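Local atomic coordinates of probable transcriptional regulatory protein aq_1575 (Aquifex aeolicus, PDB entry 1LFP), a protein that probably binds DNA and takes part in regulating transcription. Residues A[163-168]-A[172-177]; A[223-228]-A[232-237]; A[178-183]-A[197-202]. All coordinates share one frame; numbering follows the deposited sequence.

Contact 1: residues A[163-168]-A[172-177]; sequences DVQPGE and IIYTVP
Tyr174 N donates a 2.9 Å hydrogen bond to Asp163 O. The return bond of this pair, from Asp163 N to Tyr174 O, is weak. Gln165 and Ile172 form the other hydrogen-bonded pair of the antiparallel ladder. Gln165 N reaches Ile172 O at 3.0 Å, and Ile172 N reaches Gln165 O at 3.1 Å. Between them, Val164 and Ile173 are a non-hydrogen-bonded pair. Their side chains lie side by side on the face turned to helices 149-159 and 180-188, with CG1 of Val164 4.1 Å from CG1 of Ile173.

The other face carries Asp163, Gln165, Ile172 and Tyr174. Gln165 has CG between the backbone N and the carbonyl carbon (chi1 54°). This lays Gln165 CG along Ile172, 3.6 Å from Ile172 CB. The amide end follows, with Gln165 NE2 3.5 Å from Ile172 CD1. Gln165 OE1 comes to the edge of the Tyr174 ring, 3.8 Å from Tyr174 CE2, with amide and ring planes 70° apart. The Asp163 carboxylate has Lys202 as its partner, and Lys202 also makes a cation-pi contact with Tyr174.

Strands 163-165 and 170-175 thus form a hairpin bonded through its backbone. Its two faces differ in chemistry: Val164 and Ile173 give one an aliphatic patch, while the other mixes polar, charged, aliphatic and aromatic groups.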
# COMPACT_ATOMS: atom_id res chain seq x y z
N ASP A 163 -12.21 -7.94 -8.20
CA ASP A 163 -11.37 -9.14 -8.14
C ASP A 163 -11.13 -9.56 -6.69
O ASP A 163 -11.01 -8.72 -5.80
CB ASP A 163 -10.03 -8.83 -8.80
CG ASP A 163 -9.21 -10.08 -9.05
OD1 ASP A 163 -8.02 -9.93 -9.40
OD2 ASP A 163 -9.76 -11.19 -8.91
N VAL A 164 -11.06 -10.86 -6.44
CA VAL A 164 -10.81 -11.32 -5.08
C VAL A 164 -9.76 -12.41 -5.02
O VAL A 164 -9.72 -13.31 -5.86
CB VAL A 164 -12.08 -11.87 -4.44
CG1 VAL A 164 -13.11 -10.76 -4.33
CG2 VAL A 164 -12.61 -13.01 -5.29
N GLN A 165 -8.89 -12.33 -4.03
CA GLN A 165 -7.88 -13.36 -3.89
C GLN A 165 -7.68 -13.73 -2.42
O GLN A 165 -7.24 -12.91 -1.63
CB GLN A 165 -6.56 -12.91 -4.53
CG GLN A 165 -6.01 -11.58 -4.06
CD GLN A 165 -4.79 -11.17 -4.87
OE1 GLN A 165 -4.89 -10.89 -6.07
NE2 GLN A 165 -3.62 -11.14 -4.23
N PRO A 166 -8.01 -14.98 -2.05
CA PRO A 166 -7.86 -15.42 -0.66
C PRO A 166 -6.40 -15.32 -0.24
O PRO A 166 -5.51 -15.25 -1.08
CB PRO A 166 -8.34 -16.87 -0.70
CG PRO A 166 -9.21 -16.95 -1.92
CD PRO A 166 -8.46 -16.09 -2.91
N GLY A 167 -6.18 -15.33 1.07
CA GLY A 167 -4.84 -15.25 1.62
C GLY A 167 -4.71 -16.12 2.86
O GLY A 167 -5.70 -16.49 3.48
N GLU A 168 -3.48 -16.45 3.22
CA GLU A 168 -3.23 -17.28 4.39
C GLU A 168 -3.40 -16.45 5.64
O GLU A 168 -3.74 -16.96 6.71
CB GLU A 168 -1.81 -17.85 4.35
CG GLU A 168 -1.66 -19.15 3.58
CD GLU A 168 -2.35 -20.32 4.27
OE1 GLU A 168 -2.17 -21.47 3.82
OE2 GLU A 168 -3.08 -20.09 5.27
N ILE A 172 -7.68 -10.33 -0.05
CA ILE A 172 -7.60 -9.07 -0.75
C ILE A 172 -8.77 -8.88 -1.69
O ILE A 172 -9.10 -9.76 -2.48
CB ILE A 172 -6.32 -9.02 -1.58
CG1 ILE A 172 -5.11 -8.99 -0.64
CG2 ILE A 172 -6.37 -7.84 -2.53
CD1 ILE A 172 -3.78 -9.22 -1.36
N ILE A 173 -9.35 -7.69 -1.65
CA ILE A 173 -10.48 -7.38 -2.50
C ILE A 173 -10.15 -6.14 -3.29
O ILE A 173 -9.72 -5.14 -2.71
CB ILE A 173 -11.74 -7.12 -1.66
CG1 ILE A 173 -12.20 -8.45 -1.03
CG2 ILE A 173 -12.87 -6.53 -2.54
CD1 ILE A 173 -13.29 -8.29 0.02
N TYR A 174 -10.31 -6.21 -4.61
CA TYR A 174 -10.05 -5.04 -5.44
C TYR A 174 -11.34 -4.45 -5.89
O TYR A 174 -12.30 -5.18 -6.14
CB TYR A 174 -9.26 -5.41 -6.69
CG TYR A 174 -7.83 -5.70 -6.43
CD1 TYR A 174 -6.91 -4.66 -6.40
CD2 TYR A 174 -7.37 -6.99 -6.26
CE1 TYR A 174 -5.59 -4.89 -6.22
CE2 TYR A 174 -6.02 -7.24 -6.07
CZ TYR A 174 -5.13 -6.18 -6.06
OH TYR A 174 -3.79 -6.40 -5.92
N THR A 175 -11.35 -3.13 -6.05
CA THR A 175 -12.57 -2.45 -6.48
C THR A 175 -12.26 -1.39 -7.53
O THR A 175 -11.09 -1.11 -7.80
CB THR A 175 -13.24 -1.71 -5.30
OG1 THR A 175 -12.62 -0.44 -5.10
CG2 THR A 175 -13.09 -2.53 -4.00
N VAL A 176 -13.32 -0.83 -8.12
CA VAL A 176 -13.21 0.27 -9.09
C VAL A 176 -12.70 1.35 -8.15
O VAL A 176 -13.26 1.55 -7.06
CB VAL A 176 -14.64 0.64 -9.64
CG1 VAL A 176 -14.64 2.03 -10.26
CG2 VAL A 176 -15.07 -0.42 -10.63
N PRO A 177 -11.66 2.10 -8.55
CA PRO A 177 -11.17 3.10 -7.59
C PRO A 177 -12.19 4.09 -7.01
O PRO A 177 -12.20 4.35 -5.80
CB PRO A 177 -9.98 3.75 -8.33
CG PRO A 177 -10.38 3.60 -9.79
CD PRO A 177 -11.00 2.23 -9.86

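Contact 2: residues A[223-228]-A[232-237]; sequences NALEEL and QQVIAN
Leu225 sets its CB against CG2 of Val234, 3.8 Å away. This is the closest approach between segments 223-228 and 232-237. Val234 points toward the helix. Its CG2 is anti to the carbonyl carbon and CG1 is anti to the backbone N (chi1 174°), and CG2 is the branch that meets the helix. Val234 CG2 also lies loosely near Glu226, 4.2 Å from Glu226 N and 4.4 Å from Glu226 OE1. One branch of the valine therefore packs on Leu225 and comes near the next residue of the last helical turn.

A water bridges the Glu226 carboxylate and the strand backbone. It donates to Glu226 OE1 at 2.6 Å and accepts from Val234 N at 2.9 Å. Glu226 reaches it because its CG is anti to the backbone N (chi1 -172°) and the chain then bends at CG, bringing the carboxylate toward the strand. Lys27 forms a salt bridge with the other carboxylate oxygen, OE2, and its backbone O accepts a hydrogen bond from Gln232 NE2. The carboxylate is thus held by a lysine and a water, and the positive charge would favour the ionised form.

Helix 212-226 and strand 231-239 are the second and third elements of a beta-alpha-beta unit that starts with strand 207-208. The first and last strands run parallel and are neighbours in the mixed sheet. Here the end of the helix lies over the sheet close to the start of the returning strand. Gln232 and Gln233 both face Leu100 of the next strand, which makes a classic beta bulge just before Val234. Leu225 also packs on Val113 and Val116 of helix 106-119, and Val234 touches Trp7.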
# COMPACT_ATOMS: atom_id res chain seq x y z
N ASN A 223 11.80 -5.17 -0.79
CA ASN A 223 11.91 -5.05 0.67
C ASN A 223 12.68 -3.77 1.03
O ASN A 223 12.34 -3.11 2.01
CB ASN A 223 12.70 -6.21 1.25
CG ASN A 223 11.94 -7.50 1.27
OD1 ASN A 223 12.53 -8.59 1.39
ND2 ASN A 223 10.61 -7.42 1.17
N ALA A 224 13.71 -3.46 0.25
CA ALA A 224 14.53 -2.29 0.51
C ALA A 224 13.68 -1.03 0.29
O ALA A 224 13.76 -0.07 1.08
CB ALA A 224 15.76 -2.30 -0.40
N LEU A 225 12.84 -1.02 -0.74
CA LEU A 225 11.99 0.15 -0.96
C LEU A 225 11.01 0.34 0.20
O LEU A 225 10.71 1.47 0.62
CB LEU A 225 11.22 0.02 -2.27
CG LEU A 225 12.12 0.04 -3.51
CD1 LEU A 225 11.33 -0.50 -4.70
CD2 LEU A 225 12.61 1.48 -3.78
N GLU A 226 10.52 -0.77 0.73
CA GLU A 226 9.57 -0.73 1.84
C GLU A 226 10.22 -0.14 3.09
O GLU A 226 9.54 0.47 3.93
CB GLU A 226 9.07 -2.15 2.13
CG GLU A 226 7.93 -2.21 3.13
CD GLU A 226 6.67 -1.55 2.60
OE1 GLU A 226 6.08 -2.10 1.64
OE2 GLU A 226 6.28 -0.49 3.13
N GLU A 227 11.53 -0.28 3.22
CA GLU A 227 12.22 0.23 4.39
C GLU A 227 12.43 1.73 4.41
O GLU A 227 13.02 2.27 5.35
CB GLU A 227 13.55 -0.50 4.59
CG GLU A 227 13.36 -1.95 5.02
CD GLU A 227 12.57 -2.07 6.31
OE1 GLU A 227 13.05 -1.60 7.36
OE2 GLU A 227 11.45 -2.65 6.27
N LEU A 228 11.97 2.42 3.36
CA LEU A 228 12.10 3.85 3.30
C LEU A 228 10.85 4.45 3.92
O LEU A 228 9.71 4.05 3.60
CB LEU A 228 12.26 4.34 1.85
CG LEU A 228 13.44 3.75 1.07
CD1 LEU A 228 13.46 4.32 -0.34
CD2 LEU A 228 14.74 4.05 1.80
N GLN A 232 5.09 4.46 0.86
CA GLN A 232 3.80 4.00 1.39
C GLN A 232 3.44 2.65 0.80
O GLN A 232 2.94 1.75 1.50
CB GLN A 232 2.64 4.96 1.03
CG GLN A 232 2.64 6.34 1.69
CD GLN A 232 2.09 6.35 3.11
OE1 GLN A 232 0.99 5.84 3.40
NE2 GLN A 232 2.84 6.95 4.00
N GLN A 233 3.64 2.52 -0.50
CA GLN A 233 3.30 1.28 -1.17
C GLN A 233 4.26 0.90 -2.26
O GLN A 233 4.75 1.74 -2.98
CB GLN A 233 1.94 1.38 -1.85
CG GLN A 233 0.72 1.57 -0.93
CD GLN A 233 -0.56 1.53 -1.75
OE1 GLN A 233 -1.36 2.48 -1.75
NE2 GLN A 233 -0.76 0.44 -2.46
N VAL A 234 4.50 -0.39 -2.40
CA VAL A 234 5.38 -0.85 -3.48
C VAL A 234 4.57 -1.93 -4.21
O VAL A 234 4.03 -2.82 -3.56
CB VAL A 234 6.62 -1.52 -2.94
CG1 VAL A 234 7.39 -2.09 -4.09
CG2 VAL A 234 7.49 -0.52 -2.17
N ILE A 235 4.46 -1.83 -5.52
CA ILE A 235 3.71 -2.78 -6.35
C ILE A 235 4.58 -3.29 -7.49
O ILE A 235 5.29 -2.53 -8.12
CB ILE A 235 2.45 -2.14 -6.99
CG1 ILE A 235 1.64 -1.35 -5.94
CG2 ILE A 235 1.54 -3.25 -7.56
CD1 ILE A 235 1.56 0.16 -6.22
N ALA A 236 4.56 -4.60 -7.71
CA ALA A 236 5.36 -5.16 -8.80
C ALA A 236 4.54 -6.19 -9.54
O ALA A 236 3.52 -6.69 -9.02
CB ALA A 236 6.64 -5.78 -8.25
N ASN A 237 4.94 -6.50 -10.77
CA ASN A 237 4.18 -7.47 -11.55
C ASN A 237 4.86 -8.81 -11.73
O ASN A 237 4.59 -9.51 -12.71
CB ASN A 237 3.85 -6.93 -12.94
CG ASN A 237 5.07 -6.74 -13.82
OD1 ASN A 237 4.93 -6.41 -15.00
ND2 ASN A 237 6.26 -6.92 -13.27
O HOH W 1 4.13 -2.09 -0.14

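Contact 3: residues A[178-183]-A[197-202]; sequences EELYEV and AQITWK
Leu180 points from the first turn of its helix toward strand 196-203, and both its methyls lie over the Gln198 backbone. Leu180 CD2 comes 3.6 Å from Gln198 C. Leu180 CD2 also lies alongside the end of Ile199, 3.9 Å from Ile199 CD1. The other methyl, Leu180 CD1, also nears Ala197, 4.3 Å from Ala197 CB. CG of Leu180 is anti to the backbone N (chi1 164°), which carries the fork of the side chain out to the strand.

Ala197 points back toward the helix. Gln198, the next residue, points its side chain away from the helix and offers only its backbone to the leucine. Ile199 comes in with its end alone. Its CG1 is anti to the carbonyl carbon (chi1 -70°), and a further bend at CG1 brings CD1 to Leu180.

The sheet is a four-stranded antiparallel one, with strand 196-203 at one edge within the chain. Helix 180-188 lies against it and follows strand 170-175. Glu179 is at the N-cap position of this helix, and Glu179 O accepts from Val183 N at 2.9 Å. Leu180 also touches Ile140 of the neighbouring strand 134-143.

Tyr181 turns one ring face to Leu180 CD2. This methyl sits 3.7 Å above the ring plane, offset toward the rim, so it lies between the ring and the strand. At the ring edge, in plane, is a water. It lies 2.9 Å from Tyr181 OH and donates to Ala197 O at 2.8 Å, linking the helix to the strand backbone. Pro47, Arg48 and Thr51 of helix 47-58 also touch the Tyr181 side chain.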
# COMPACT_ATOMS: atom_id res chain seq x y z
N GLU A 178 -13.07 4.60 -7.86
CA GLU A 178 -14.07 5.54 -7.36
C GLU A 178 -15.07 4.92 -6.40
O GLU A 178 -15.81 5.64 -5.74
CB GLU A 178 -14.82 6.19 -8.54
CG GLU A 178 -13.98 7.20 -9.30
CD GLU A 178 -12.97 6.56 -10.23
OE1 GLU A 178 -12.09 7.30 -10.72
OE2 GLU A 178 -13.06 5.32 -10.47
N GLU A 179 -15.11 3.58 -6.31
CA GLU A 179 -16.06 2.89 -5.44
C GLU A 179 -15.44 2.20 -4.24
O GLU A 179 -16.06 1.36 -3.58
CB GLU A 179 -16.80 1.86 -6.26
CG GLU A 179 -17.34 2.49 -7.51
CD GLU A 179 -18.49 1.75 -8.07
OE1 GLU A 179 -18.37 0.51 -8.21
OE2 GLU A 179 -19.52 2.40 -8.35
N LEU A 180 -14.22 2.58 -3.95
CA LEU A 180 -13.52 1.99 -2.84
C LEU A 180 -14.24 2.13 -1.49
O LEU A 180 -14.40 1.14 -0.76
CB LEU A 180 -12.14 2.66 -2.77
CG LEU A 180 -11.40 2.45 -1.45
CD1 LEU A 180 -11.03 0.97 -1.35
CD2 LEU A 180 -10.13 3.33 -1.40
N TYR A 181 -14.69 3.33 -1.15
CA TYR A 181 -15.32 3.54 0.14
C TYR A 181 -16.73 3.02 0.18
O TYR A 181 -17.25 2.65 1.26
CB TYR A 181 -15.25 5.02 0.53
CG TYR A 181 -13.83 5.52 0.56
CD1 TYR A 181 -12.88 4.93 1.39
CD2 TYR A 181 -13.43 6.57 -0.25
CE1 TYR A 181 -11.56 5.39 1.41
CE2 TYR A 181 -12.14 7.03 -0.26
CZ TYR A 181 -11.20 6.44 0.57
OH TYR A 181 -9.92 6.93 0.55
N GLU A 182 -17.35 2.93 -0.98
CA GLU A 182 -18.71 2.43 -1.04
C GLU A 182 -18.66 0.95 -0.79
O GLU A 182 -19.51 0.41 -0.09
CB GLU A 182 -19.32 2.72 -2.41
CG GLU A 182 -20.80 2.43 -2.49
CD GLU A 182 -21.34 2.69 -3.88
OE1 GLU A 182 -21.46 3.87 -4.28
OE2 GLU A 182 -21.65 1.70 -4.58
N VAL A 183 -17.68 0.28 -1.39
CA VAL A 183 -17.54 -1.16 -1.19
C VAL A 183 -17.15 -1.47 0.27
O VAL A 183 -17.69 -2.37 0.89
CB VAL A 183 -16.51 -1.73 -2.17
CG1 VAL A 183 -16.11 -3.15 -1.78
CG2 VAL A 183 -17.11 -1.71 -3.57
N ALA A 197 -7.99 -0.19 3.58
CA ALA A 197 -8.78 0.26 2.43
C ALA A 197 -8.02 1.44 1.81
O ALA A 197 -7.94 2.52 2.39
CB ALA A 197 -10.18 0.70 2.87
N GLN A 198 -7.49 1.25 0.61
CA GLN A 198 -6.73 2.34 0.01
C GLN A 198 -6.71 2.18 -1.50
O GLN A 198 -7.03 1.14 -2.04
CB GLN A 198 -5.28 2.30 0.53
CG GLN A 198 -4.60 0.94 0.30
CD GLN A 198 -3.19 0.83 0.91
OE1 GLN A 198 -2.79 1.62 1.76
NE2 GLN A 198 -2.44 -0.18 0.48
N ILE A 199 -6.25 3.23 -2.18
CA ILE A 199 -6.13 3.18 -3.63
C ILE A 199 -4.73 2.64 -3.91
O ILE A 199 -3.74 3.09 -3.30
CB ILE A 199 -6.26 4.62 -4.22
CG1 ILE A 199 -7.69 5.11 -4.07
CG2 ILE A 199 -5.76 4.64 -5.67
CD1 ILE A 199 -8.70 4.33 -4.87
N THR A 200 -4.64 1.66 -4.82
CA THR A 200 -3.36 1.09 -5.19
C THR A 200 -3.33 0.89 -6.71
O THR A 200 -4.22 1.34 -7.43
CB THR A 200 -3.11 -0.25 -4.48
OG1 THR A 200 -1.76 -0.67 -4.68
CG2 THR A 200 -4.05 -1.33 -4.97
N TRP A 201 -2.28 0.23 -7.20
CA TRP A 201 -2.17 -0.05 -8.64
C TRP A 201 -2.05 -1.57 -8.74
O TRP A 201 -1.40 -2.16 -7.90
CB TRP A 201 -0.94 0.61 -9.23
CG TRP A 201 -1.06 2.05 -9.31
CD1 TRP A 201 -1.03 2.93 -8.27
CD2 TRP A 201 -1.31 2.83 -10.49
NE1 TRP A 201 -1.26 4.21 -8.73
CE2 TRP A 201 -1.43 4.17 -10.09
CE3 TRP A 201 -1.45 2.52 -11.86
CZ2 TRP A 201 -1.68 5.21 -11.00
CZ3 TRP A 201 -1.70 3.55 -12.77
CH2 TRP A 201 -1.81 4.89 -12.34
N LYS A 202 -2.73 -2.17 -9.71
CA LYS A 202 -2.73 -3.63 -9.86
C LYS A 202 -2.16 -4.01 -11.22
O LYS A 202 -2.55 -3.47 -12.24
CB LYS A 202 -4.18 -4.13 -9.76
CG LYS A 202 -4.35 -5.67 -9.88
CD LYS A 202 -5.84 -6.03 -9.75
CE LYS A 202 -6.06 -7.56 -9.55
NZ LYS A 202 -6.30 -8.28 -10.82
O HOH W 2 -8.06 5.24 1.97

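In the fold
Contacts 1 and 3 share the four-stranded antiparallel sheet, and their centres are 10 Å apart. Segment 172-177 runs directly into 178-183, so the hairpin strand leads into the helix of contact 3. The two also meet through a salt bridge, Asp163 OD1 to Lys202 NZ at 2.8 Å, and where Thr175 OG1 lies 3.4 Å from Leu180 CA. Contact 2 belongs to the mixed sheet, with its centre 19 Å from each of the others. Contacts 1 and 2 do not touch; their nearest atoms are about 6 Å apart. Strand 196-203, at the edge of the four-stranded sheet, is where that sheet meets strand 231-239: Ile235 packs against Trp201 and Thr200, and Gln233 against Gln198.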